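Long-range contact in alanine racemase (Oenococcus oeni PSU-1, PDB 3HUR), which belongs to the alanine racemase family, pairing an N-terminal TIM-barrel domain with a C-terminal domain built largely of beta strands: residues 76-90 with 101-113. Sequence-based numbering, arbitrary orientation.
Sequences RQADLTLPIWVLGAW and HDIVITIPSLAWL
Ile84 O takes the N-H of Val104 at 2.6 Å, and Val104 O takes that of Val86, which pairs strands 84-86 and 103-107 in parallel. They are neighbours in the TIM barrel, joined through helix 95-100 as a beta-alpha-beta unit. Packing is tight here. Trp85, its CG anti to the backbone N (chi1 171°), lies flat between Leu87 CD2 on one face and Val104 CG1 on the other, the latter a CH-pi contact 3.9 Å from the five-membered ring centroid. Its NE1 points edge-on at Thr106 OG1, a weak bond; the hydroxyl is also hydrogen-bonded to Tyr163 OH. On the opposite sheet face Val86 CG2 meets Ile103 CG2 at 3.5 Å, against Ala72 of helix 69-77.

Where strand 84-86 ends, the backbones draw apart and a water bridges Val86 O to Thr106 N. The chain closes up again at Trp90: Pro108 CB sits over the centre of its six-membered ring, 3.7 Å from the centroid, while Trp112 NE1 gives Trp90 O a nearly straight bond of 2.9 Å (168°) in the plane of the Trp112 ring.

The partly exposed Arg76 end is held mainly by polar bonds, with Ile84 CD1 covering one guanidinium face. Arg76 NE bonds to His101 O at 2.6 Å, and Arg76 NH2 to Asp102 O at 3.0 Å; NH1 and NH2 together grip Leu82 O, and NH1 also reaches Leu80 O. Asp102 OD2 makes a long ion pair with Arg76 NH2 from well out of the guanidinium plane, with no N-H pointing at it. Arg76 thus ties the Leu80-Leu82 loop to the Schellman turn ending helix 95-100 chiefly through backbone carbonyls, the carboxylate probably adding only modest electrostatic support.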
loop_
_atom_site.group_PDB
_atom_site.type_symbol
_atom_site.label_atom_id
_atom_site.label_comp_id
_atom_site.label_asym_id
_atom_site.label_seq_id
_atom_site.Cartn_x
_atom_site.Cartn_y
_atom_site.Cartn_z
ATOM N N ARG A 76 -30.608 -18.846 -11.220
ATOM C CA ARG A 76 -31.935 -19.324 -11.657
ATOM C C ARG A 76 -32.657 -18.241 -12.426
ATOM O O ARG A 76 -33.160 -18.487 -13.508
ATOM C CB ARG A 76 -32.801 -19.797 -10.477
ATOM C CG ARG A 76 -32.363 -21.103 -9.893
ATOM C CD ARG A 76 -32.598 -22.242 -10.886
ATOM N NE ARG A 76 -32.187 -23.542 -10.333
ATOM C CZ ARG A 76 -31.515 -24.444 -11.017
ATOM N NH1 ARG A 76 -31.163 -24.208 -12.260
ATOM N NH2 ARG A 76 -31.148 -25.574 -10.460
ATOM N N GLN A 77 -32.671 -17.035 -11.854
ATOM C CA GLN A 77 -33.133 -15.853 -12.545
ATOM C C GLN A 77 -32.516 -15.669 -13.916
ATOM O O GLN A 77 -33.173 -15.121 -14.795
ATOM C CB GLN A 77 -32.795 -14.595 -11.764
ATOM C CG GLN A 77 -33.744 -14.234 -10.650
ATOM C CD GLN A 77 -33.653 -12.740 -10.303
ATOM O OE1 GLN A 77 -32.612 -12.082 -10.541
ATOM N NE2 GLN A 77 -34.735 -12.203 -9.743
ATOM N N ALA A 78 -31.253 -16.053 -14.102
ATOM C CA ALA A 78 -30.588 -15.860 -15.408
ATOM C C ALA A 78 -30.862 -16.985 -16.381
ATOM O O ALA A 78 -30.211 -17.059 -17.429
ATOM C CB ALA A 78 -29.124 -15.671 -15.229
ATOM N N ASP A 79 -31.807 -17.865 -16.013
ATOM C CA ASP A 79 -32.320 -18.984 -16.847
ATOM C C ASP A 79 -31.358 -20.141 -16.968
ATOM O O ASP A 79 -31.405 -20.911 -17.924
ATOM C CB ASP A 79 -32.771 -18.523 -18.246
ATOM C CG ASP A 79 -33.975 -17.579 -18.199
ATOM O OD1 ASP A 79 -34.889 -17.753 -17.338
ATOM O OD2 ASP A 79 -34.007 -16.649 -19.040
ATOM N N LEU A 80 -30.490 -20.297 -15.985
ATOM C CA LEU A 80 -29.725 -21.531 -15.887
ATOM C C LEU A 80 -30.619 -22.632 -15.345
ATOM O O LEU A 80 -31.334 -22.419 -14.346
ATOM C CB LEU A 80 -28.498 -21.304 -15.013
ATOM C CG LEU A 80 -27.532 -20.559 -15.924
ATOM C CD1 LEU A 80 -27.158 -19.201 -15.352
ATOM C CD2 LEU A 80 -26.363 -21.455 -16.298
ATOM N N THR A 81 -30.597 -23.787 -16.013
ATOM C CA THR A 81 -31.513 -24.875 -15.679
ATOM C C THR A 81 -30.817 -26.093 -15.122
ATOM O O THR A 81 -31.481 -26.965 -14.552
ATOM C CB THR A 81 -32.337 -25.316 -16.903
ATOM O OG1 THR A 81 -31.457 -25.581 -18.002
ATOM C CG2 THR A 81 -33.330 -24.220 -17.297
ATOM N N LEU A 82 -29.497 -26.170 -15.281
ATOM C CA LEU A 82 -28.736 -27.259 -14.699
ATOM C C LEU A 82 -28.972 -27.304 -13.226
ATOM O O LEU A 82 -29.364 -26.307 -12.606
ATOM C CB LEU A 82 -27.256 -27.093 -14.924
ATOM C CG LEU A 82 -26.809 -27.136 -16.375
ATOM C CD1 LEU A 82 -25.344 -26.832 -16.452
ATOM C CD2 LEU A 82 -27.109 -28.467 -16.986
ATOM N N PRO A 83 -28.791 -28.488 -12.634
ATOM C CA PRO A 83 -28.903 -28.504 -11.158
ATOM C C PRO A 83 -27.753 -27.711 -10.506
ATOM O O PRO A 83 -26.650 -27.664 -11.025
ATOM C CB PRO A 83 -28.837 -29.986 -10.789
ATOM C CG PRO A 83 -28.395 -30.723 -12.082
ATOM C CD PRO A 83 -28.568 -29.813 -13.246
ATOM N N ILE A 84 -28.042 -27.118 -9.354
ATOM C CA ILE A 84 -27.124 -26.260 -8.650
ATOM C C ILE A 84 -27.061 -26.697 -7.233
ATOM O O ILE A 84 -28.070 -27.042 -6.632
ATOM C CB ILE A 84 -27.595 -24.781 -8.648
ATOM C CG1 ILE A 84 -27.464 -24.185 -10.048
ATOM C CG2 ILE A 84 -26.760 -23.970 -7.678
ATOM C CD1 ILE A 84 -28.534 -23.230 -10.414
ATOM N N TRP A 85 -25.866 -26.629 -6.685
ATOM C CA TRP A 85 -25.599 -27.172 -5.378
ATOM C C TRP A 85 -24.915 -26.067 -4.622
ATOM O O TRP A 85 -23.879 -25.578 -5.033
ATOM C CB TRP A 85 -24.694 -28.396 -5.579
ATOM C CG TRP A 85 -24.086 -29.044 -4.388
ATOM C CD1 TRP A 85 -24.283 -28.749 -3.062
ATOM C CD2 TRP A 85 -23.199 -30.165 -4.423
ATOM N NE1 TRP A 85 -23.524 -29.599 -2.284
ATOM C CE2 TRP A 85 -22.866 -30.481 -3.110
ATOM C CE3 TRP A 85 -22.628 -30.907 -5.459
ATOM C CZ2 TRP A 85 -21.999 -31.506 -2.797
ATOM C CZ3 TRP A 85 -21.765 -31.921 -5.145
ATOM C CH2 TRP A 85 -21.462 -32.216 -3.825
ATOM N N VAL A 86 -25.523 -25.660 -3.527
ATOM C CA VAL A 86 -25.007 -24.607 -2.692
ATOM C C VAL A 86 -24.281 -25.221 -1.506
ATOM O O VAL A 86 -24.794 -26.122 -0.869
ATOM C CB VAL A 86 -26.168 -23.695 -2.255
ATOM C CG1 VAL A 86 -25.667 -22.552 -1.312
ATOM C CG2 VAL A 86 -26.822 -23.141 -3.499
ATOM N N LEU A 87 -23.093 -24.715 -1.180
ATOM C CA LEU A 87 -22.158 -25.513 -0.396
ATOM C C LEU A 87 -22.306 -25.507 1.117
ATOM O O LEU A 87 -21.975 -26.560 1.771
ATOM C CB LEU A 87 -20.706 -25.226 -0.773
ATOM C CG LEU A 87 -20.233 -26.020 -1.986
ATOM C CD1 LEU A 87 -18.754 -25.754 -2.233
ATOM C CD2 LEU A 87 -20.470 -27.506 -1.782
ATOM N N GLY A 88 -22.767 -24.400 1.692
ATOM C CA GLY A 88 -22.775 -24.299 3.153
ATOM C C GLY A 88 -24.121 -23.880 3.673
ATOM O O GLY A 88 -24.221 -23.245 4.724
ATOM N N ALA A 89 -25.169 -24.227 2.948
ATOM C CA ALA A 89 -26.486 -23.814 3.325
ATOM C C ALA A 89 -27.368 -25.067 3.552
ATOM O O ALA A 89 -27.385 -25.983 2.738
ATOM C CB ALA A 89 -27.067 -22.900 2.253
ATOM N N TRP A 90 -28.062 -25.098 4.683
ATOM C CA TRP A 90 -28.916 -26.203 5.024
ATOM C C TRP A 90 -29.925 -25.854 6.098
ATOM O O TRP A 90 -30.350 -26.730 6.832
ATOM C CB TRP A 90 -28.061 -27.423 5.442
ATOM C CG TRP A 90 -27.090 -27.126 6.491
ATOM C CD1 TRP A 90 -27.370 -26.826 7.784
ATOM C CD2 TRP A 90 -25.670 -27.090 6.364
ATOM N NE1 TRP A 90 -26.199 -26.584 8.473
ATOM C CE2 TRP A 90 -25.145 -26.748 7.620
ATOM C CE3 TRP A 90 -24.793 -27.295 5.308
ATOM C CZ2 TRP A 90 -23.780 -26.616 7.853
ATOM C CZ3 TRP A 90 -23.430 -27.153 5.526
ATOM C CH2 TRP A 90 -22.936 -26.812 6.791
ATOM N N HIS A 101 -36.473 -24.539 -6.396
ATOM C CA HIS A 101 -35.479 -24.071 -7.363
ATOM C C HIS A 101 -34.445 -25.137 -7.753
ATOM O O HIS A 101 -33.432 -24.810 -8.407
ATOM C CB HIS A 101 -34.767 -22.830 -6.798
ATOM C CG HIS A 101 -35.676 -21.665 -6.579
ATOM N ND1 HIS A 101 -36.177 -20.908 -7.620
ATOM C CD2 HIS A 101 -36.141 -21.102 -5.438
ATOM C CE1 HIS A 101 -36.926 -19.938 -7.123
ATOM N NE2 HIS A 101 -36.920 -20.035 -5.802
ATOM N N ASP A 102 -34.698 -26.389 -7.333
ATOM C CA ASP A 102 -33.873 -27.549 -7.690
ATOM C C ASP A 102 -32.419 -27.333 -7.284
ATOM O O ASP A 102 -31.496 -27.381 -8.130
ATOM C CB ASP A 102 -33.931 -27.802 -9.191
ATOM C CG ASP A 102 -33.175 -29.064 -9.592
ATOM O OD1 ASP A 102 -33.173 -30.008 -8.747
ATOM O OD2 ASP A 102 -32.596 -29.136 -10.733
ATOM N N ILE A 103 -32.229 -27.042 -6.003
ATOM C CA ILE A 103 -30.920 -26.803 -5.465
ATOM C C ILE A 103 -30.520 -27.950 -4.572
ATOM O O ILE A 103 -31.258 -28.302 -3.643
ATOM C CB ILE A 103 -30.887 -25.500 -4.618
ATOM C CG1 ILE A 103 -31.210 -24.291 -5.507
ATOM C CG2 ILE A 103 -29.540 -25.350 -3.907
ATOM C CD1 ILE A 103 -31.161 -22.980 -4.769
ATOM N N VAL A 104 -29.350 -28.518 -4.853
ATOM C CA VAL A 104 -28.800 -29.559 -4.028
ATOM C C VAL A 104 -28.192 -28.944 -2.796
ATOM O O VAL A 104 -27.530 -27.943 -2.891
ATOM C CB VAL A 104 -27.679 -30.312 -4.763
ATOM C CG1 VAL A 104 -27.017 -31.343 -3.831
ATOM C CG2 VAL A 104 -28.198 -30.950 -6.028
ATOM N N ILE A 105 -28.365 -29.567 -1.638
ATOM C CA ILE A 105 -27.719 -29.108 -0.407
ATOM C C ILE A 105 -26.895 -30.236 0.236
ATOM O O ILE A 105 -27.068 -31.408 -0.091
ATOM C CB ILE A 105 -28.719 -28.505 0.595
ATOM C CG1 ILE A 105 -29.646 -29.562 1.204
ATOM C CG2 ILE A 105 -29.559 -27.379 -0.074
ATOM C CD1 ILE A 105 -30.556 -28.976 2.260
ATOM N N THR A 106 -25.955 -29.847 1.099
ATOM C CA THR A 106 -25.077 -30.761 1.792
ATOM C C THR A 106 -25.746 -31.226 3.091
ATOM O O THR A 106 -26.425 -30.455 3.758
ATOM C CB THR A 106 -23.696 -30.130 2.099
ATOM O OG1 THR A 106 -22.798 -30.336 1.004
ATOM C CG2 THR A 106 -23.076 -30.757 3.295
ATOM N N ILE A 107 -25.581 -32.509 3.409
ATOM C CA ILE A 107 -26.019 -33.019 4.674
ATOM C C ILE A 107 -24.843 -32.841 5.613
ATOM O O ILE A 107 -23.765 -33.392 5.376
ATOM C CB ILE A 107 -26.386 -34.503 4.640
ATOM C CG1 ILE A 107 -27.461 -34.773 3.593
ATOM C CG2 ILE A 107 -26.887 -34.892 6.016
ATOM C CD1 ILE A 107 -27.955 -36.211 3.553
ATOM N N PRO A 108 -25.042 -32.076 6.682
ATOM C CA PRO A 108 -23.917 -31.700 7.497
ATOM C C PRO A 108 -23.623 -32.630 8.654
ATOM O O PRO A 108 -22.490 -32.629 9.152
ATOM C CB PRO A 108 -24.355 -30.336 8.040
ATOM C CG PRO A 108 -25.786 -30.497 8.222
ATOM C CD PRO A 108 -26.230 -31.283 7.021
ATOM N N SER A 109 -24.645 -33.372 9.105
ATOM C CA SER A 109 -24.574 -34.182 10.336
ATOM C C SER A 109 -25.750 -35.162 10.418
ATOM O O SER A 109 -26.820 -34.863 9.897
ATOM C CB SER A 109 -24.595 -33.269 11.582
ATOM O OG SER A 109 -25.928 -33.022 12.004
ATOM N N LEU A 110 -25.560 -36.294 11.111
ATOM C CA LEU A 110 -26.665 -37.228 11.379
ATOM C C LEU A 110 -27.828 -36.566 12.107
ATOM O O LEU A 110 -28.994 -36.778 11.756
ATOM C CB LEU A 110 -26.207 -38.476 12.155
ATOM C CG LEU A 110 -27.258 -39.610 12.246
ATOM C CD1 LEU A 110 -27.561 -40.176 10.880
ATOM C CD2 LEU A 110 -26.815 -40.722 13.194
ATOM N N ALA A 111 -27.532 -35.750 13.103
ATOM C CA ALA A 111 -28.611 -35.033 13.812
ATOM C C ALA A 111 -29.562 -34.283 12.838
ATOM O O ALA A 111 -30.805 -34.388 12.925
ATOM C CB ALA A 111 -28.018 -34.081 14.848
ATOM N N TRP A 112 -28.956 -33.571 11.890
ATOM C CA TRP A 112 -29.687 -32.777 10.891
ATOM C C TRP A 112 -30.689 -33.625 10.111
ATOM O O TRP A 112 -31.803 -33.196 9.855
ATOM C CB TRP A 112 -28.679 -32.096 9.932
ATOM C CG TRP A 112 -29.300 -31.219 8.857
ATOM C CD1 TRP A 112 -29.430 -29.864 8.884
ATOM C CD2 TRP A 112 -29.874 -31.651 7.613
ATOM N NE1 TRP A 112 -30.042 -29.429 7.744
ATOM C CE2 TRP A 112 -30.337 -30.504 6.953
ATOM C CE3 TRP A 112 -30.068 -32.897 7.013
ATOM C CZ2 TRP A 112 -30.956 -30.560 5.721
ATOM C CZ3 TRP A 112 -30.685 -32.948 5.789
ATOM C CH2 TRP A 112 -31.117 -31.788 5.153
ATOM N N LEU A 113 -30.266 -34.825 9.714
ATOM C CA LEU A 113 -31.123 -35.781 8.960
ATOM C C LEU A 113 -32.236 -36.346 9.805
ATOM O O LEU A 113 -33.346 -36.502 9.334
ATOM C CB LEU A 113 -30.310 -36.969 8.436
ATOM C CG LEU A 113 -29.929 -36.993 6.964
ATOM C CD1 LEU A 113 -29.232 -38.330 6.634
ATOM C CD2 LEU A 113 -31.153 -36.773 6.099
HETATM O O HOH W 1 -25.519 -26.889 1.505
#